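Local coordinates for large adhesion protein (Lap) involved in biofilm formation (Marinobacter hydrocarbonoclasticus, PDB 6XI3) that forms the extending region of a bacterial biofilm adhesin, whose tandem Ig-like beta-sandwich repeats bind calcium and probably hold the adhesive part away from the cell, at residues E57-T62 and A75-D80; V129-I134 and D211-T216; I158-S163 and L195-S200. All blocks are in the same frame, centred on the assembly; numbering follows the deposited sequence.

Contact 1. Residues E57-T62 and A75-D80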
ATOM      1  N   GLU A  57     -62.901 -35.420  27.751  1.00 23.97           N
ATOM      2  CA  GLU A  57     -62.796 -33.988  27.384  1.00 26.86           C
ATOM      3  C   GLU A  57     -61.423 -33.791  26.723  1.00 25.92           C
ATOM      4  O   GLU A  57     -60.592 -34.716  26.799  1.00 21.22           O
ATOM      5  CB  GLU A  57     -62.988 -33.096  28.597  1.00 29.19           C
ATOM      6  CG  GLU A  57     -64.413 -33.180  29.134  1.00 36.88           C
ATOM      7  CD  GLU A  57     -65.485 -32.769  28.138  1.00 41.82           C
ATOM      8  OE1 GLU A  57     -65.321 -31.708  27.529  1.00 50.83           O
ATOM      9  OE2 GLU A  57     -66.440 -33.545  27.918  1.00 57.65           O
ATOM     10  N   GLN A  58     -61.248 -32.665  26.056  1.00 23.79           N
ATOM     11  CA  GLN A  58     -60.038 -32.356  25.265  1.00 25.48           C
ATOM     12  C   GLN A  58     -59.216 -31.275  25.972  1.00 26.34           C
ATOM     13  O   GLN A  58     -59.806 -30.400  26.666  1.00 22.51           O
ATOM     14  CB  GLN A  58     -60.436 -31.947  23.843  1.00 26.48           C
ATOM     15  CG  GLN A  58     -60.703 -33.153  22.951  1.00 27.30           C
ATOM     16  CD  GLN A  58     -61.955 -33.894  23.346  1.00 28.14           C
ATOM     17  OE1 GLN A  58     -63.020 -33.300  23.313  1.00 30.63           O
ATOM     18  NE2 GLN A  58     -61.838 -35.184  23.684  1.00 23.88           N
ATOM     19  N   VAL A  59     -57.892 -31.385  25.808  1.00 23.95           N
ATOM     20  CA  VAL A  59     -56.901 -30.334  26.128  1.00 23.11           C
ATOM     21  C   VAL A  59     -56.453 -29.718  24.811  1.00 24.29           C
ATOM     22  O   VAL A  59     -55.954 -30.455  23.972  1.00 24.36           O
ATOM     23  CB  VAL A  59     -55.698 -30.877  26.897  1.00 24.04           C
ATOM     24  CG1 VAL A  59     -54.733 -29.755  27.228  1.00 23.51           C
ATOM     25  CG2 VAL A  59     -56.105 -31.635  28.142  1.00 25.42           C
ATOM     26  N   ALA A  60     -56.685 -28.421  24.632  1.00 23.67           N
ATOM     27  CA  ALA A  60     -56.221 -27.673  23.439  1.00 23.48           C
ATOM     28  C   ALA A  60     -54.776 -27.258  23.704  1.00 25.23           C
ATOM     29  O   ALA A  60     -54.418 -26.873  24.853  1.00 22.79           O
ATOM     30  CB  ALA A  60     -57.087 -26.469  23.170  1.00 24.42           C
ATOM     31  N   ILE A  61     -53.941 -27.352  22.690  1.00 24.13           N
ATOM     32  CA  ILE A  61     -52.508 -27.070  22.887  1.00 23.99           C
ATOM     33  C   ILE A  61     -52.077 -26.122  21.785  1.00 23.94           C
ATOM     34  O   ILE A  61     -52.493 -26.323  20.642  1.00 23.74           O
ATOM     35  CB  ILE A  61     -51.716 -28.375  22.877  1.00 25.34           C
ATOM     36  CG1 ILE A  61     -51.951 -29.149  24.167  1.00 26.58           C
ATOM     37  CG2 ILE A  61     -50.241 -28.100  22.659  1.00 25.56           C
ATOM     38  CD1 ILE A  61     -51.729 -30.601  23.985  1.00 35.95           C
ATOM     39  N   THR A  62     -51.294 -25.121  22.138  1.00 22.46           N
ATOM     40  CA  THR A  62     -50.557 -24.321  21.129  1.00 24.35           C
ATOM     41  C   THR A  62     -49.067 -24.447  21.420  1.00 24.37           C
ATOM     42  O   THR A  62     -48.640 -24.535  22.614  1.00 26.18           O
ATOM     43  CB  THR A  62     -51.034 -22.869  21.062  1.00 24.54           C
ATOM     44  OG1 THR A  62     -50.692 -22.358  22.348  1.00 24.81           O
ATOM     45  CG2 THR A  62     -52.515 -22.750  20.768  1.00 27.99           C
ATOM     46  N   ALA A  75     -55.531 -33.076  22.568  1.00 21.25           N
ATOM     47  CA  ALA A  75     -55.363 -34.394  23.208  1.00 21.84           C
ATOM     48  C   ALA A  75     -56.606 -34.749  24.000  1.00 23.15           C
ATOM     49  O   ALA A  75     -57.286 -33.808  24.444  1.00 20.42           O
ATOM     50  CB  ALA A  75     -54.179 -34.361  24.129  1.00 21.42           C
ATOM     51  N   THR A  76     -56.828 -36.042  24.258  1.00 23.05           N
ATOM     52  CA  THR A  76     -57.972 -36.484  25.098  1.00 23.17           C
ATOM     53  C   THR A  76     -57.495 -36.852  26.518  1.00 22.77           C
ATOM     54  O   THR A  76     -56.507 -37.580  26.704  1.00 24.04           O
ATOM     55  CB  THR A  76     -58.787 -37.574  24.412  1.00 25.18           C
ATOM     56  OG1 THR A  76     -59.445 -37.039  23.257  1.00 23.66           O
ATOM     57  CG2 THR A  76     -59.811 -38.166  25.360  1.00 26.69           C
ATOM     58  N   VAL A  77     -58.215 -36.364  27.516  1.00 22.29           N
ATOM     59  CA  VAL A  77     -58.029 -36.715  28.947  1.00 22.42           C
ATOM     60  C   VAL A  77     -58.436 -38.174  29.170  1.00 23.55           C
ATOM     61  O   VAL A  77     -59.616 -38.553  28.871  1.00 24.63           O
ATOM     62  CB  VAL A  77     -58.810 -35.736  29.844  1.00 24.12           C
ATOM     63  CG1 VAL A  77     -58.703 -36.115  31.297  1.00 24.19           C
ATOM     64  CG2 VAL A  77     -58.362 -34.292  29.636  1.00 24.87           C
ATOM     65  N   GLY A  78     -57.530 -38.952  29.751  1.00 20.61           N
ATOM     66  CA  GLY A  78     -57.755 -40.378  30.034  1.00 20.74           C
ATOM     67  C   GLY A  78     -58.609 -40.570  31.279  1.00 23.51           C
ATOM     68  O   GLY A  78     -58.930 -39.551  31.987  1.00 22.86           O
ATOM     69  N   ALA A  79     -58.973 -41.818  31.555  1.00 23.24           N
ATOM     70  CA  ALA A  79     -59.635 -42.255  32.801  1.00 27.61           C
ATOM     71  C   ALA A  79     -58.916 -41.645  34.012  1.00 27.02           C
ATOM     72  O   ALA A  79     -59.612 -41.198  34.891  1.00 27.11           O
ATOM     73  CB  ALA A  79     -59.704 -43.772  32.892  1.00 28.82           C
ATOM     74  N   ASP A  80     -57.582 -41.601  34.025  1.00 25.63           N
ATOM     75  CA  ASP A  80     -56.766 -41.164  35.198  1.00 26.21           C
ATOM     76  C   ASP A  80     -56.434 -39.662  35.157  1.00 27.43           C
ATOM     77  O   ASP A  80     -55.643 -39.159  36.013  1.00 28.87           O
ATOM     78  CB  ASP A  80     -55.512 -42.028  35.311  1.00 27.08           C
ATOM     79  CG  ASP A  80     -54.462 -41.761  34.247  1.00 30.59           C
ATOM     80  OD1 ASP A  80     -54.626 -40.837  33.394  1.00 30.23           O
ATOM     81  OD2 ASP A  80     -53.473 -42.462  34.291  1.00 32.01           O
TER
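Ala75 O accepts a hydrogen bond from Val59 N at 2.8 Å, and Gln58 CA adds a weaker CA-H...O contact to the same oxygen. Strands 58-64 and 70-76 form an antiparallel beta hairpin at one edge of the four-stranded sheet of an Ig-like sandwich, and here the hairpin reaches its open end. Val59 and Ala75 are a hydrogen-bonded pair, the return bond running from Ala75 N to Val59 O at 3.0 Å. Two residues further on, Val77 N donates to Glu57 O at 3.0 Å with an N-H...O angle of 169°, so the pairing continues past the regular strand into the loop.

On the outward face lie Gln58 and Thr76, a non-hydrogen-bonded pair whose CA atoms are 4.6 Å apart. The polar residue types suit this exposed surface. The two side chains run side by side in the same direction, and a bend at chi2 (69°) brings the Gln58 amide alongside the threonine hydroxyl. Gln58 NE2 donates to Thr76 OG1 at 3.1 Å, nearly in the plane of the amide, and also bonds Asn56 O, so two acceptors hold the amide nitrogen.

The opposite face carries apolar residues. Val59 and Ala75 both pack on Tyr83 of strand 82-89, while Ile61 and Ala75 reach Leu85 of the same strand. Small Ala75 lets Ile61 CD1 approach its CB to 4.5 Å. Branched Val59 and Val77 fill the neighbouring part of the core, their side chains crossing at about a right angle. In each valine CG2 is the methyl anti to the carbonyl carbon, and these two CG2 atoms meet at 3.8 Å.

Contact 2. Residues V129-I134 and D211-T216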
ATOM      1  N   VAL A 129     -20.434 -14.205   3.035  1.00 26.78           N
ATOM      2  CA  VAL A 129     -20.340 -12.862   2.410  1.00 28.62           C
ATOM      3  C   VAL A 129     -19.439 -12.965   1.178  1.00 31.68           C
ATOM      4  O   VAL A 129     -18.492 -13.755   1.194  1.00 28.70           O
ATOM      5  CB  VAL A 129     -19.817 -11.806   3.377  1.00 27.06           C
ATOM      6  CG1 VAL A 129     -18.356 -12.036   3.735  1.00 28.05           C
ATOM      7  CG2 VAL A 129     -20.039 -10.429   2.775  1.00 27.47           C
ATOM      8  N   SER A 130     -19.748 -12.208   0.140  1.00 31.96           N
ATOM      9  CA  SER A 130     -18.945 -12.254  -1.099  1.00 35.74           C
ATOM     10  C   SER A 130     -18.909 -10.866  -1.732  1.00 35.71           C
ATOM     11  O   SER A 130     -19.941 -10.152  -1.727  1.00 30.48           O
ATOM     12  CB  SER A 130     -19.438 -13.345  -2.019  1.00 37.99           C
ATOM     13  OG  SER A 130     -20.309 -12.835  -2.994  1.00 46.80           O
ATOM     14  N   VAL A 131     -17.723 -10.478  -2.193  1.00 28.32           N
ATOM     15  CA  VAL A 131     -17.540  -9.198  -2.908  1.00 28.54           C
ATOM     16  C   VAL A 131     -18.012  -9.393  -4.339  1.00 25.21           C
ATOM     17  O   VAL A 131     -17.494 -10.251  -5.030  1.00 27.09           O
ATOM     18  CB  VAL A 131     -16.090  -8.714  -2.852  1.00 29.95           C
ATOM     19  CG1 VAL A 131     -15.914  -7.475  -3.719  1.00 31.39           C
ATOM     20  CG2 VAL A 131     -15.698  -8.434  -1.426  1.00 31.95           C
ATOM     21  N   GLY A 132     -18.994  -8.618  -4.763  1.00 27.01           N
ATOM     22  CA  GLY A 132     -19.448  -8.649  -6.162  1.00 26.35           C
ATOM     23  C   GLY A 132     -18.464  -7.892  -7.025  1.00 27.51           C
ATOM     24  O   GLY A 132     -18.026  -8.421  -8.068  1.00 25.78           O
ATOM     25  N   THR A 133     -18.202  -6.644  -6.661  1.00 28.22           N
ATOM     26  CA  THR A 133     -17.174  -5.831  -7.346  1.00 31.24           C
ATOM     27  C   THR A 133     -16.577  -4.850  -6.354  1.00 29.51           C
ATOM     28  O   THR A 133     -17.311  -4.332  -5.492  1.00 25.84           O
ATOM     29  CB  THR A 133     -17.669  -4.983  -8.527  1.00 34.73           C
ATOM     30  OG1 THR A 133     -18.612  -4.027  -8.068  1.00 42.12           O
ATOM     31  CG2 THR A 133     -18.337  -5.778  -9.608  1.00 41.23           C
ATOM     32  N   ILE A 134     -15.296  -4.589  -6.539  1.00 27.95           N
ATOM     33  CA  ILE A 134     -14.640  -3.367  -6.034  1.00 27.42           C
ATOM     34  C   ILE A 134     -14.490  -2.468  -7.249  1.00 27.71           C
ATOM     35  O   ILE A 134     -13.697  -2.793  -8.139  1.00 28.63           O
ATOM     36  CB  ILE A 134     -13.306  -3.694  -5.346  1.00 28.61           C
ATOM     37  CG1 ILE A 134     -13.521  -4.582  -4.122  1.00 30.28           C
ATOM     38  CG2 ILE A 134     -12.534  -2.429  -4.990  1.00 30.83           C
ATOM     39  CD1 ILE A 134     -12.261  -5.345  -3.701  1.00 30.19           C
ATOM     40  N   ASP A 211     -18.425 -14.538   8.312  1.00 27.39           N
ATOM     41  CA  ASP A 211     -17.657 -14.940   7.115  1.00 28.29           C
ATOM     42  C   ASP A 211     -16.804 -13.730   6.745  1.00 28.03           C
ATOM     43  O   ASP A 211     -17.103 -12.619   7.230  1.00 24.66           O
ATOM     44  CB  ASP A 211     -18.566 -15.392   5.976  1.00 28.04           C
ATOM     45  CG  ASP A 211     -17.811 -16.009   4.806  1.00 31.45           C
ATOM     46  OD1 ASP A 211     -16.745 -16.597   5.042  1.00 32.33           O
ATOM     47  OD2 ASP A 211     -18.271 -15.862   3.673  1.00 33.60           O
ATOM     48  N   SER A 212     -15.764 -13.942   5.948  1.00 27.25           N
ATOM     49  CA  SER A 212     -14.980 -12.813   5.407  1.00 30.85           C
ATOM     50  C   SER A 212     -14.666 -13.078   3.950  1.00 28.92           C
ATOM     51  O   SER A 212     -14.909 -14.170   3.471  1.00 30.29           O
ATOM     52  CB  SER A 212     -13.746 -12.532   6.247  1.00 33.85           C
ATOM     53  OG  SER A 212     -12.866 -13.639   6.224  1.00 37.28           O
ATOM     54  N   ALA A 213     -14.283 -12.026   3.246  1.00 30.04           N
ATOM     55  CA  ALA A 213     -13.829 -12.090   1.851  1.00 27.32           C
ATOM     56  C   ALA A 213     -12.708 -11.065   1.692  1.00 28.56           C
ATOM     57  O   ALA A 213     -12.491 -10.242   2.607  1.00 27.06           O
ATOM     58  CB  ALA A 213     -14.981 -11.833   0.926  1.00 29.16           C
ATOM     59  N   ASN A 214     -12.006 -11.119   0.581  1.00 26.69           N
ATOM     60  CA  ASN A 214     -10.860 -10.214   0.374  1.00 28.79           C
ATOM     61  C   ASN A 214     -10.849  -9.832  -1.092  1.00 27.70           C
ATOM     62  O   ASN A 214     -11.348 -10.610  -1.931  1.00 31.48           O
ATOM     63  CB  ASN A 214      -9.546 -10.838   0.841  1.00 34.93           C
ATOM     64  CG  ASN A 214      -9.291 -12.187   0.201  1.00 45.23           C
ATOM     65  OD1 ASN A 214      -9.071 -12.289  -1.006  1.00 55.72           O
ATOM     66  ND2 ASN A 214      -9.337 -13.247   0.998  1.00 53.52           N
ATOM     67  N   GLY A 215     -10.280  -8.674  -1.381  1.00 26.81           N
ATOM     68  CA  GLY A 215     -10.093  -8.244  -2.769  1.00 27.62           C
ATOM     69  C   GLY A 215      -9.087  -7.132  -2.813  1.00 28.04           C
ATOM     70  O   GLY A 215      -8.741  -6.585  -1.746  1.00 27.57           O
ATOM     71  N   THR A 216      -8.741  -6.715  -4.011  1.00 26.52           N
ATOM     72  CA  THR A 216      -7.748  -5.645  -4.214  1.00 25.46           C
ATOM     73  C   THR A 216      -8.452  -4.327  -4.517  1.00 23.63           C
ATOM     74  O   THR A 216      -9.326  -4.281  -5.392  1.00 24.45           O
ATOM     75  CB  THR A 216      -6.818  -5.978  -5.373  1.00 27.86           C
ATOM     76  OG1 THR A 216      -6.374  -7.299  -5.064  1.00 26.11           O
ATOM     77  CG2 THR A 216      -5.680  -4.987  -5.514  1.00 28.40           C
TER
HETATM   78  O   HOH W   1     -16.552 -15.236   1.879  1.00 45.32           O
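Asp211 turns its side chain toward Val129, and the carboxylate meets the backbone rather than another charge. With CG anti to the backbone N (chi1 -171°), OD2 accepts from Val129 N at 2.8 Å, using the lone pair that faces away from the other oxygen; the N-H...O angle of 168° makes the bond nearly straight. An aspartate suits this place because its short arm spans the distance between two strands that share no backbone bond here. A water also lies between Val129 O and Ser212 O, though its contacts are short enough to leave their details doubtful.

Val129 answers with a methyl. CG1 stands between the backbone N and the carbonyl carbon, which brings it over the backbone of Asp211 and Ser212, 3.8 Å from Ser212 C. Ala213 points its CB toward the facing strand, where it meets Val131 CG2 at 4.2 Å; a single methyl fits against the two valines, which also pack on strand 193-202, Val129 on Ala199 and Val131 on Val197.

Further along, Ile134 also points across. Its CD1 lies 3.7 Å from Gly215 CA and 3.6 Å from Thr216 O, so the end of the long isoleucine arm rests directly on the backbone; Gly215, having no side chain, leaves that approach open. Ser130 on one strand and Ser212 and Asn214 on the other point away from the contact, as befits exposed polar residues.

The strand segments come within 6.0 Å and run 24° from parallel, with a classic beta bulge at Gly132 and Thr133 opposite Asn142. This is the meeting of the first and last strands of an Ig-like beta-sandwich, edge strands of its two sheets closing one side of the domain.

Contact 3. Residues I158-S163 and L195-S200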
ATOM      1  N   ILE A 158     -21.200  -5.299   9.007  1.00 24.03           N
ATOM      2  CA  ILE A 158     -20.134  -5.376   7.966  1.00 25.48           C
ATOM      3  C   ILE A 158     -19.015  -4.399   8.289  1.00 28.47           C
ATOM      4  O   ILE A 158     -19.285  -3.185   8.595  1.00 28.15           O
ATOM      5  CB  ILE A 158     -20.687  -5.169   6.552  1.00 27.85           C
ATOM      6  CG1 ILE A 158     -21.648  -6.306   6.198  1.00 28.44           C
ATOM      7  CG2 ILE A 158     -19.540  -5.080   5.548  1.00 27.34           C
ATOM      8  CD1 ILE A 158     -22.632  -5.969   5.123  1.00 33.08           C
ATOM      9  N   THR A 159     -17.798  -4.924   8.174  1.00 28.70           N
ATOM     10  CA  THR A 159     -16.533  -4.204   8.404  1.00 30.02           C
ATOM     11  C   THR A 159     -15.694  -4.372   7.139  1.00 29.54           C
ATOM     12  O   THR A 159     -15.530  -5.528   6.686  1.00 30.93           O
ATOM     13  CB  THR A 159     -15.828  -4.768   9.642  1.00 35.32           C
ATOM     14  OG1 THR A 159     -16.677  -4.650  10.787  1.00 41.33           O
ATOM     15  CG2 THR A 159     -14.561  -4.040   9.993  1.00 41.02           C
ATOM     16  N   MET A 160     -15.135  -3.277   6.638  1.00 29.33           N
ATOM     17  CA  MET A 160     -14.121  -3.293   5.567  1.00 30.39           C
ATOM     18  C   MET A 160     -12.842  -2.641   6.088  1.00 30.03           C
ATOM     19  O   MET A 160     -12.921  -1.535   6.603  1.00 29.02           O
ATOM     20  CB  MET A 160     -14.672  -2.586   4.339  1.00 32.74           C
ATOM     21  CG  MET A 160     -15.811  -3.402   3.779  1.00 37.72           C
ATOM     22  SD  MET A 160     -16.541  -2.701   2.322  1.00 40.42           S
ATOM     23  CE  MET A 160     -17.545  -1.445   3.095  1.00 40.17           C
ATOM     24  N   THR A 161     -11.737  -3.386   6.045  1.00 27.28           N
ATOM     25  CA  THR A 161     -10.448  -3.001   6.661  1.00 28.48           C
ATOM     26  C   THR A 161      -9.412  -2.957   5.535  1.00 30.31           C
ATOM     27  O   THR A 161      -9.400  -3.932   4.742  1.00 28.54           O
ATOM     28  CB  THR A 161     -10.046  -3.963   7.785  1.00 30.19           C
ATOM     29  OG1 THR A 161     -11.094  -3.976   8.746  1.00 33.80           O
ATOM     30  CG2 THR A 161      -8.753  -3.565   8.462  1.00 32.80           C
ATOM     31  N   ASP A 162      -8.641  -1.862   5.446  1.00 27.05           N
ATOM     32  CA  ASP A 162      -7.633  -1.647   4.371  1.00 29.23           C
ATOM     33  C   ASP A 162      -6.230  -2.041   4.862  1.00 28.73           C
ATOM     34  O   ASP A 162      -6.094  -2.517   6.033  1.00 26.01           O
ATOM     35  CB  ASP A 162      -7.776  -0.238   3.798  1.00 25.81           C
ATOM     36  CG  ASP A 162      -7.311   0.881   4.705  1.00 28.32           C
ATOM     37  OD1 ASP A 162      -6.739   0.562   5.772  1.00 29.43           O
ATOM     38  OD2 ASP A 162      -7.566   2.071   4.344  1.00 28.75           O
ATOM     39  N   SER A 163      -5.224  -1.832   4.004  1.00 26.00           N
ATOM     40  CA  SER A 163      -3.816  -2.231   4.275  1.00 31.59           C
ATOM     41  C   SER A 163      -3.215  -1.382   5.402  1.00 34.29           C
ATOM     42  O   SER A 163      -2.159  -1.774   5.883  1.00 36.96           O
ATOM     43  CB  SER A 163      -2.944  -2.129   3.035  1.00 27.17           C
ATOM     44  OG  SER A 163      -3.055  -0.842   2.457  1.00 25.72           O
ATOM     45  N   LEU A 195      -8.146  -5.519   0.638  1.00 26.18           N
ATOM     46  CA  LEU A 195      -9.313  -5.068   1.433  1.00 26.09           C
ATOM     47  C   LEU A 195      -9.871  -6.329   2.063  1.00 26.95           C
ATOM     48  O   LEU A 195     -10.053  -7.333   1.316  1.00 25.09           O
ATOM     49  CB  LEU A 195     -10.415  -4.512   0.529  1.00 32.21           C
ATOM     50  CG  LEU A 195     -10.364  -3.061   0.107  1.00 40.47           C
ATOM     51  CD1 LEU A 195     -11.726  -2.682  -0.476  1.00 41.18           C
ATOM     52  CD2 LEU A 195      -9.987  -2.152   1.270  1.00 42.51           C
ATOM     53  N   THR A 196     -10.134  -6.307   3.351  1.00 26.81           N
ATOM     54  CA  THR A 196     -10.755  -7.465   4.024  1.00 29.36           C
ATOM     55  C   THR A 196     -12.202  -7.091   4.334  1.00 31.78           C
ATOM     56  O   THR A 196     -12.407  -6.053   4.997  1.00 31.53           O
ATOM     57  CB  THR A 196      -9.983  -7.833   5.290  1.00 33.75           C
ATOM     58  OG1 THR A 196      -8.740  -8.345   4.841  1.00 37.41           O
ATOM     59  CG2 THR A 196     -10.690  -8.877   6.120  1.00 38.90           C
ATOM     60  N   VAL A 197     -13.162  -7.904   3.898  1.00 28.56           N
ATOM     61  CA  VAL A 197     -14.592  -7.663   4.209  1.00 28.92           C
ATOM     62  C   VAL A 197     -15.024  -8.709   5.243  1.00 32.39           C
ATOM     63  O   VAL A 197     -14.924  -9.908   4.938  1.00 33.84           O
ATOM     64  CB  VAL A 197     -15.479  -7.654   2.954  1.00 29.11           C
ATOM     65  CG1 VAL A 197     -16.950  -7.467   3.301  1.00 30.42           C
ATOM     66  CG2 VAL A 197     -15.059  -6.557   1.996  1.00 33.50           C
ATOM     67  N   GLU A 198     -15.466  -8.260   6.417  1.00 30.12           N
ATOM     68  CA  GLU A 198     -15.991  -9.148   7.475  1.00 33.44           C
ATOM     69  C   GLU A 198     -17.490  -8.880   7.671  1.00 33.01           C
ATOM     70  O   GLU A 198     -17.894  -7.691   7.708  1.00 27.61           O
ATOM     71  CB  GLU A 198     -15.177  -8.932   8.746  1.00 40.29           C
ATOM     72  CG  GLU A 198     -15.702  -9.702   9.939  1.00 48.84           C
ATOM     73  CD  GLU A 198     -15.308 -11.167   9.955  1.00 61.42           C
ATOM     74  OE1 GLU A 198     -14.168 -11.474   9.529  1.00 66.98           O
ATOM     75  OE2 GLU A 198     -16.140 -12.003  10.386  1.00 64.23           O
ATOM     76  N   ALA A 199     -18.281  -9.954   7.785  1.00 30.45           N
ATOM     77  CA  ALA A 199     -19.744  -9.889   7.998  1.00 30.38           C
ATOM     78  C   ALA A 199     -20.101 -10.825   9.144  1.00 30.89           C
ATOM     79  O   ALA A 199     -19.479 -11.892   9.245  1.00 32.00           O
ATOM     80  CB  ALA A 199     -20.506 -10.222   6.739  1.00 28.79           C
ATOM     81  N   SER A 200     -21.027 -10.393   9.999  1.00 30.26           N
ATOM     82  CA  SER A 200     -21.442 -11.144  11.198  1.00 29.43           C
ATOM     83  C   SER A 200     -22.923 -10.880  11.516  1.00 27.23           C
ATOM     84  O   SER A 200     -23.485  -9.812  11.210  1.00 25.62           O
ATOM     85  CB  SER A 200     -20.514 -10.860  12.359  1.00 31.50           C
ATOM     86  OG  SER A 200     -20.647  -9.517  12.815  1.00 37.21           O
TER
HETATM   87  O   HOH W   2     -12.814  -5.994   7.899  1.00 27.37           O
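Thr159 and Glu198 exchange two backbone hydrogen bonds, Glu198 N to Thr159 O at 2.7 Å and Thr159 N to Glu198 O at 2.8 Å. Thr161 and Thr196 repeat the reciprocal pair of hydrogen bonds two residues along, Thr196 N reaching Thr161 O at 2.8 Å. CA-H...O contacts supplement them: Met160 CA, between the pairs, approaches Thr196 O, and Ile158 CA, just before Thr159, approaches Glu198 O. The same Thr196 O also accepts from a water, 2.9 Å away, that bonds Thr161 OG1 on the polar face.

Strands 155-161 and 193-202 are the two central strands of the four-stranded sheet in an Ig-like beta-sandwich, and their inner face is apolar. Met160 and Val197 lie side by side, pointing the same way, with Met160 CG 3.7 Å from Val197 CG2. The flexible methionine then bends at chi3 (-79°), leading its end away from the valine. Ile158 crosses Val197 obliquely, CG2 to CG1, while its CG1 branch meets the small Ala199 CB at 4.1 Å. Leu143 of the opposing sheet covers Ile158 and Val197, and Val141 touches Met160.

Past the end of the strand Asp162 combines both kinds: its CB rests on Leu195 CD2 at 3.9 Å, but the buried carboxylate turns away from strand 193-202: OD2 takes bonds from Asn166 ND2 and Val191 N, and OD1 from Ala164 N. Next to it, Ser163 OG bonds the backbone O of Asp192, a calcium ligand.

From the N terminus, contact 1 comes first and closes a short hairpin of 12 intervening residues in one sandwich. The chain then supplies Asp95, Asp121 and Thr123 to a calcium site that Asp149 and Asn205 of the next sandwich complete, and contact 2 opens in that sandwich; nearest atoms of contacts 1 and 2 are about 35 Å apart. Contact 3, which pairs the two central strands of one sheet, is nested inside the long loop that contact 2 closes. Contacts 2 and 3 touch, because strands 193-202 and 208-217 are neighbours in that sheet. Contact 3 therefore joins the middle of the sheet, and contact 2 ties its edge to the opposing one.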